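PDB 6KUA: cysteine hydrolase from Staphylococcus aureus, which catalyses the hydrolysis of nicotinamide to nicotinic acid, as a nicotinamidase of the isochorismatase family. Local coordinates for residues Q29-E32 against D33-S37; G112-L115 against D116-R120. One frame throughout, in Å; residues are numbered along the deposited sequence.

Interaction 1 of 2, residues Q29-E32 against D33-S37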
# COMPACT_ATOMS: atom_id res chain seq x y z
N GLN A 29 20.90 16.42 19.26
CA GLN A 29 22.35 16.38 19.29
C GLN A 29 22.86 15.39 20.33
O GLN A 29 23.95 14.83 20.17
CB GLN A 29 22.91 17.78 19.58
CG GLN A 29 22.43 18.86 18.61
CD GLN A 29 22.80 20.27 19.05
OE1 GLN A 29 23.71 20.47 19.86
NE2 GLN A 29 22.10 21.26 18.50
N ASN A 30 22.09 15.16 21.40
CA ASN A 30 22.53 14.25 22.45
C ASN A 30 22.43 12.78 22.06
O ASN A 30 22.89 11.93 22.83
CB ASN A 30 21.72 14.49 23.72
CG ASN A 30 21.82 15.91 24.22
OD1 ASN A 30 22.90 16.40 24.53
ND2 ASN A 30 20.68 16.59 24.32
N ILE A 31 21.84 12.44 20.92
CA ILE A 31 21.76 11.05 20.49
C ILE A 31 22.81 10.70 19.44
O ILE A 31 22.92 9.53 19.04
CB ILE A 31 20.34 10.71 19.98
CG1 ILE A 31 20.09 11.32 18.60
CG2 ILE A 31 19.29 11.22 20.93
CD1 ILE A 31 18.69 11.09 18.10
N GLU A 32 23.60 11.69 19.00
CA GLU A 32 24.59 11.51 17.95
C GLU A 32 25.54 10.35 18.26
O GLU A 32 25.78 9.47 17.43
CB GLU A 32 25.35 12.83 17.75
CG GLU A 32 26.49 12.82 16.74
CD GLU A 32 27.22 14.17 16.68
OE1 GLU A 32 27.71 14.54 15.58
OE2 GLU A 32 27.28 14.85 17.72
N ASP A 33 26.09 10.33 19.48
CA ASP A 33 27.06 9.29 19.82
C ASP A 33 26.42 7.91 19.78
O ASP A 33 27.06 6.94 19.35
CB ASP A 33 27.65 9.56 21.20
CG ASP A 33 28.83 10.52 21.17
OD1 ASP A 33 29.10 11.14 20.11
OD2 ASP A 33 29.49 10.66 22.23
N PHE A 34 25.16 7.79 20.21
CA PHE A 34 24.50 6.49 20.22
C PHE A 34 24.20 6.01 18.80
O PHE A 34 24.34 4.82 18.50
CB PHE A 34 23.22 6.56 21.04
CG PHE A 34 22.53 5.24 21.20
CD1 PHE A 34 21.56 4.83 20.29
CD2 PHE A 34 22.84 4.40 22.26
CE1 PHE A 34 20.91 3.61 20.43
CE2 PHE A 34 22.20 3.18 22.42
CZ PHE A 34 21.23 2.79 21.50
N ILE A 35 23.78 6.91 17.93
CA ILE A 35 23.49 6.53 16.55
C ILE A 35 24.76 6.06 15.84
O ILE A 35 24.76 5.03 15.15
CB ILE A 35 22.80 7.70 15.82
CG1 ILE A 35 21.41 7.96 16.42
CG2 ILE A 35 22.67 7.41 14.35
CD1 ILE A 35 20.64 9.03 15.68
N VAL A 36 25.86 6.81 16.02
CA VAL A 36 27.15 6.44 15.43
C VAL A 36 27.53 5.03 15.86
O VAL A 36 27.99 4.22 15.04
CB VAL A 36 28.23 7.47 15.82
CG1 VAL A 36 29.62 6.98 15.47
CG2 VAL A 36 27.96 8.82 15.15
N SER A 37 27.33 4.71 17.13
CA SER A 37 27.66 3.37 17.58
C SER A 37 26.67 2.32 17.10
O SER A 37 27.04 1.15 17.00
CB SER A 37 27.79 3.35 19.11
OG SER A 37 26.56 3.05 19.73
O HOH W 1 25.74 12.44 21.95
O HOH W 2 24.47 9.59 22.27
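I31 meets I35 one turn further on, where a type I beta turn from Q29 to E32 leads into the first turn of helix 32-44 of the isochorismatase-type alpha/beta fold. On I35, CB lies against the carbonyl oxygens of I31 and E32. CG1 is anti to the carbonyl carbon (chi1 -67°) and passes I31 O, with 3.4 Å between I35 CG1 and I31 O. The chain then runs on extended to CD1, which reaches I31 CG1 and, at 3.7 Å, I31 CD1, the two side chains crossing at a slant. Y11 touches both isoleucines, while I35 touches V130 and I31 touches V132 of strand 126-132, so the pair faces the sheet. The backbone bond from I35 N to I31 O (3.0 Å) is matched by V36 N to E32 O (3.0 Å, 171° at the hydrogen). The polar side chains turn elsewhere: D33 OD1 forms a salt bridge with K85, and E32 OE1 accepts from the backbone N of the same lysine, tying the helix start to helix 84-93. Two waters serve the early amides. One accepts from D33 N at 3.3 Å; the other bridges F34 N (2.8 Å) and N30 O (2.9 Å).

Interaction 2 of 2, residues G112-L115 against D116-R120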
# COMPACT_ATOMS: atom_id res chain seq x y z
N GLY A 112 5.23 5.63 0.01
CA GLY A 112 5.73 6.00 -1.30
C GLY A 112 7.20 5.70 -1.55
O GLY A 112 7.79 6.27 -2.47
N THR A 113 7.80 4.81 -0.77
CA THR A 113 9.19 4.43 -0.93
C THR A 113 9.31 2.93 -1.17
O THR A 113 8.35 2.18 -0.96
CB THR A 113 10.03 4.80 0.31
OG1 THR A 113 9.72 3.85 1.35
CG2 THR A 113 9.74 6.26 0.77
N PRO A 114 10.45 2.46 -1.65
CA PRO A 114 10.65 1.01 -1.81
C PRO A 114 11.21 0.33 -0.56
O PRO A 114 11.74 -0.78 -0.65
CB PRO A 114 11.64 0.93 -2.97
CG PRO A 114 12.47 2.18 -2.81
CD PRO A 114 11.55 3.24 -2.27
N LEU A 115 11.09 0.97 0.61
CA LEU A 115 11.77 0.46 1.80
C LEU A 115 11.32 -0.97 2.12
O LEU A 115 12.15 -1.85 2.33
CB LEU A 115 11.52 1.38 2.99
CG LEU A 115 12.15 0.90 4.30
CD1 LEU A 115 13.68 0.82 4.16
CD2 LEU A 115 11.74 1.83 5.46
N ASP A 116 10.01 -1.21 2.16
CA ASP A 116 9.53 -2.55 2.52
C ASP A 116 10.07 -3.59 1.55
O ASP A 116 10.56 -4.65 1.97
CB ASP A 116 8.00 -2.55 2.55
CG ASP A 116 7.40 -3.92 2.85
OD1 ASP A 116 7.96 -4.65 3.71
OD2 ASP A 116 6.36 -4.26 2.24
N SER A 117 10.01 -3.30 0.25
CA SER A 117 10.48 -4.28 -0.73
C SER A 117 11.99 -4.50 -0.62
O SER A 117 12.46 -5.63 -0.81
CB SER A 117 10.11 -3.85 -2.14
OG SER A 117 11.01 -2.87 -2.58
N LEU A 118 12.75 -3.45 -0.31
CA LEU A 118 14.18 -3.59 -0.10
C LEU A 118 14.49 -4.48 1.10
O LEU A 118 15.40 -5.32 1.04
CB LEU A 118 14.82 -2.22 0.10
CG LEU A 118 14.95 -1.37 -1.16
CD1 LEU A 118 15.32 0.07 -0.78
CD2 LEU A 118 15.99 -1.96 -2.12
N LEU A 119 13.77 -4.29 2.21
CA LEU A 119 13.95 -5.14 3.38
C LEU A 119 13.58 -6.60 3.08
O LEU A 119 14.31 -7.52 3.48
CB LEU A 119 13.09 -4.61 4.53
CG LEU A 119 13.38 -3.20 5.03
CD1 LEU A 119 12.23 -2.66 5.91
CD2 LEU A 119 14.70 -3.19 5.79
N ARG A 120 12.46 -6.81 2.38
CA ARG A 120 12.02 -8.18 2.07
C ARG A 120 13.02 -8.89 1.15
O ARG A 120 13.28 -10.08 1.34
CB ARG A 120 10.65 -8.16 1.42
CG ARG A 120 9.50 -7.77 2.34
CD ARG A 120 8.15 -7.92 1.62
NE ARG A 120 7.07 -7.23 2.33
CZ ARG A 120 5.78 -7.57 2.26
NH1 ARG A 120 5.40 -8.60 1.51
NH2 ARG A 120 4.88 -6.90 2.96
O HOH W 3 7.82 0.83 1.68
O HOH W 4 8.29 -1.12 -0.67
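The carbonyl oxygen of P114, the N-cap residue of helix 115-121, accepts a hydrogen bond from L118 N at 2.9 Å. The hydroxyl S117 OG lies equally close, 2.9 Å from P114 O, although a competing acceptor leaves this bond unsettled. S117 OG sits between its own backbone N and carbonyl carbon (chi1 79°), which folds the hydroxyl back toward the start of the helix. Just ahead, T113 forms an ST turn: its OG1 accepts from L115 N at 3.3 Å. Waters serve the first helical amides, one accepting from D116 N and another from S117 N. Along the helix, L119 N bonds to L115 O (2.9 Å). The P114 ring runs alongside L118, P114 CG 4.1 Å from L118 CD1, whereas L115 CG meets L119 CD1 at 3.9 Å. F50 of strand 48-54 touches L115, L118 and L119, seating the helix on the sheet. D116 OD1 also bonds Y150 OH, while R120 NH2 forms a salt bridge with D116 OD2 of a neighbouring subunit. Within the chain, the salt bridge from R120 NE meets the syn side of D116 OD1 at 3.1 Å, 31° out of the carboxylate plane but nearly within that of the guanidinium.

From the N terminus, the chain passes through strand 4-9 and helix 25-29 before interaction 1 starts helix 32-44, which leads to strand 48-54. Interaction 2 comes later, after strand 99-104, and starts helix 115-121 ahead of strand 126-132. Each is a local contact without an intervening loop, and the two follow in series, neither nesting nor crossing. The centres of interaction 1 and interaction 2 are about 25 Å apart, on opposite sides of the chain's centre. Residues 29-37 join strands 126-132 and 151-160 to helix 84-93, whereas residues 112-120 rest on strands 48-54 and 99-104 and extend to two neighbouring subunits. The shared parallel sheet connects them.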